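Local coordinates for protein exoglucanase A (Cellulomonas fimi, PDB 7CBD) that hydrolyses beta-1,4-glucosidic linkages of cellulose with inversion of anomeric configuration, releasing cellobiose from the non-reducing chain ends, here seen as its family 6 catalytic domain, at residues D246-I251 against W264-D269. Numbering follows the deposited sequence.
Sequences DSSLTI and WNFDFD
A type I beta turn, Asp246 to Leu249, sets Ser247 against Phe266 and Phe268 in the loop that leads into helix 270-283, a partly buried contact at the periphery of the glycosyl hydrolase family 6 catalytic domain, away from the predicted catalytic aspartates. The turn is closed by Leu249 N to Asp246 O, 3.1 Å, and doubled by an Asx turn in which Asp246 OD2 takes the N-H of Ser248 from above the carboxylate plane. Ser247 makes the largest contribution to the contact, working with two atoms at once. Its CB sits over one face of the Phe268 ring, 3.5 Å from the centroid and 15° off the normal, shifted toward CZ: a CH-pi contact. With chi1 at 62°, OG is tucked between the backbone N and the carbonyl carbon, where it donates to Phe266 O at 2.7 Å, in the carbonyl plane and on a lone pair. The Phe268 ring also stacks with Tyr262. Replacing Phe268 with an alanine would probably leave Ser247 CB without its aromatic floor and Tyr262 without its stacking partner. The opposing loop has its own Asx turn, Asn265 OD1 accepting from Asp267 N at 2.9 Å, while Asn265 ND2 reaches Ser196 O and Asp267 OD2 binds His276 ND1. Farther along, Asp269 N-caps helix 270-283 through OD1 to Asp272 N. The exposed Phe266 ring meets the turn by its edge: Ser247 OG lies in the ring plane 3.7 Å from CD1.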
loop_
_atom_site.group_PDB
_atom_site.type_symbol
_atom_site.label_atom_id
_atom_site.label_comp_id
_atom_site.label_asym_id
_atom_site.label_seq_id
_atom_site.Cartn_x
_atom_site.Cartn_y
_atom_site.Cartn_z
ATOM N N ASP A 246 -2.590 7.445 -23.068
ATOM C CA ASP A 246 -1.425 7.938 -23.800
ATOM C C ASP A 246 -0.975 9.229 -23.126
ATOM O O ASP A 246 -1.493 10.307 -23.429
ATOM C CB ASP A 246 -1.794 8.169 -25.263
ATOM C CG ASP A 246 -0.657 8.755 -26.079
ATOM O OD1 ASP A 246 -0.895 9.022 -27.277
ATOM O OD2 ASP A 246 0.462 8.938 -25.551
ATOM N N SER A 247 0.007 9.130 -22.228
ATOM C CA SER A 247 0.439 10.312 -21.492
ATOM C C SER A 247 1.255 11.280 -22.338
ATOM O O SER A 247 1.602 12.362 -21.851
ATOM C CB SER A 247 1.215 9.915 -20.239
ATOM O OG SER A 247 2.391 9.207 -20.578
ATOM N N SER A 248 1.579 10.923 -23.576
ATOM C CA SER A 248 2.236 11.842 -24.493
ATOM C C SER A 248 1.250 12.567 -25.401
ATOM O O SER A 248 1.678 13.355 -26.250
ATOM C CB SER A 248 3.283 11.102 -25.335
ATOM O OG SER A 248 4.264 10.491 -24.512
ATOM N N LEU A 249 -0.050 12.321 -25.244
ATOM C CA LEU A 249 -1.046 12.962 -26.091
ATOM C C LEU A 249 -0.972 14.474 -25.960
ATOM O O LEU A 249 -0.885 15.017 -24.854
ATOM C CB LEU A 249 -2.446 12.481 -25.704
ATOM C CG LEU A 249 -3.575 13.026 -26.576
ATOM C CD1 LEU A 249 -3.419 12.490 -27.987
ATOM C CD2 LEU A 249 -4.936 12.678 -25.981
ATOM N N THR A 250 -0.971 15.146 -27.099
ATOM C CA THR A 250 -1.018 16.594 -27.143
ATOM C C THR A 250 -2.292 17.000 -27.859
ATOM O O THR A 250 -2.703 16.350 -28.823
ATOM C CB THR A 250 0.234 17.186 -27.818
ATOM O OG1 THR A 250 0.315 16.748 -29.180
ATOM C CG2 THR A 250 1.496 16.747 -27.077
ATOM N N ILE A 251 -2.940 18.038 -27.340
ATOM C CA ILE A 251 -4.160 18.598 -27.905
ATOM C C ILE A 251 -3.846 20.038 -28.268
ATOM O O ILE A 251 -3.548 20.851 -27.383
ATOM C CB ILE A 251 -5.320 18.544 -26.899
ATOM C CG1 ILE A 251 -5.614 17.100 -26.485
ATOM C CG2 ILE A 251 -6.561 19.203 -27.489
ATOM C CD1 ILE A 251 -6.617 16.998 -25.354
ATOM N N TRP A 264 3.175 17.598 -15.469
ATOM C CA TRP A 264 4.178 17.144 -16.447
ATOM C C TRP A 264 4.631 15.688 -16.264
ATOM O O TRP A 264 5.500 15.229 -17.013
ATOM C CB TRP A 264 5.396 18.077 -16.574
ATOM C CG TRP A 264 5.039 19.495 -16.965
ATOM C CD1 TRP A 264 4.760 20.535 -16.123
ATOM C CD2 TRP A 264 4.935 20.023 -18.296
ATOM N NE1 TRP A 264 4.487 21.675 -16.846
ATOM C CE2 TRP A 264 4.590 21.387 -18.181
ATOM C CE3 TRP A 264 5.101 19.476 -19.570
ATOM C CZ2 TRP A 264 4.409 22.207 -19.293
ATOM C CZ3 TRP A 264 4.920 20.293 -20.674
ATOM C CH2 TRP A 264 4.576 21.644 -20.527
ATOM N N ASN A 265 4.076 14.959 -15.302
ATOM C CA ASN A 265 4.411 13.556 -15.083
ATOM C C ASN A 265 3.909 12.708 -16.254
ATOM O O ASN A 265 2.772 12.865 -16.697
ATOM C CB ASN A 265 3.679 13.136 -13.807
ATOM C CG ASN A 265 4.213 11.873 -13.171
ATOM O OD1 ASN A 265 4.832 11.022 -13.812
ATOM N ND2 ASN A 265 3.951 11.742 -11.874
ATOM N N PHE A 266 4.753 11.790 -16.751
ATOM C CA PHE A 266 4.331 10.841 -17.786
ATOM C C PHE A 266 3.645 9.599 -17.229
ATOM O O PHE A 266 3.086 8.818 -18.010
ATOM C CB PHE A 266 5.523 10.352 -18.617
ATOM C CG PHE A 266 5.978 11.313 -19.672
ATOM C CD1 PHE A 266 5.322 11.399 -20.891
ATOM C CD2 PHE A 266 7.092 12.107 -19.458
ATOM C CE1 PHE A 266 5.760 12.279 -21.869
ATOM C CE2 PHE A 266 7.535 12.983 -20.431
ATOM C CZ PHE A 266 6.867 13.062 -21.642
ATOM N N ASP A 267 3.698 9.371 -15.918
ATOM C CA ASP A 267 3.157 8.149 -15.318
ATOM C C ASP A 267 1.813 8.496 -14.689
ATOM O O ASP A 267 1.754 9.048 -13.587
ATOM C CB ASP A 267 4.103 7.565 -14.269
ATOM C CG ASP A 267 5.391 7.008 -14.858
ATOM O OD1 ASP A 267 5.554 6.987 -16.095
ATOM O OD2 ASP A 267 6.258 6.588 -14.067
ATOM N N PHE A 268 0.734 8.149 -15.388
ATOM C CA PHE A 268 -0.623 8.426 -14.937
ATOM C C PHE A 268 -1.198 7.302 -14.085
ATOM O O PHE A 268 -2.281 7.464 -13.511
ATOM C CB PHE A 268 -1.569 8.579 -16.134
ATOM C CG PHE A 268 -1.328 9.794 -17.002
ATOM C CD1 PHE A 268 -0.355 10.742 -16.717
ATOM C CD2 PHE A 268 -2.126 9.980 -18.121
ATOM C CE1 PHE A 268 -0.186 11.849 -17.546
ATOM C CE2 PHE A 268 -1.967 11.079 -18.941
ATOM C CZ PHE A 268 -0.993 12.013 -18.659
ATOM N N ASP A 269 -0.534 6.155 -14.018
ATOM C CA ASP A 269 -1.105 5.005 -13.329
ATOM C C ASP A 269 0.016 4.064 -12.922
ATOM O O ASP A 269 1.180 4.263 -13.276
ATOM C CB ASP A 269 -2.179 4.308 -14.179
ATOM C CG ASP A 269 -1.667 3.858 -15.535
ATOM O OD1 ASP A 269 -0.563 3.289 -15.588
ATOM O OD2 ASP A 269 -2.387 4.050 -16.544
#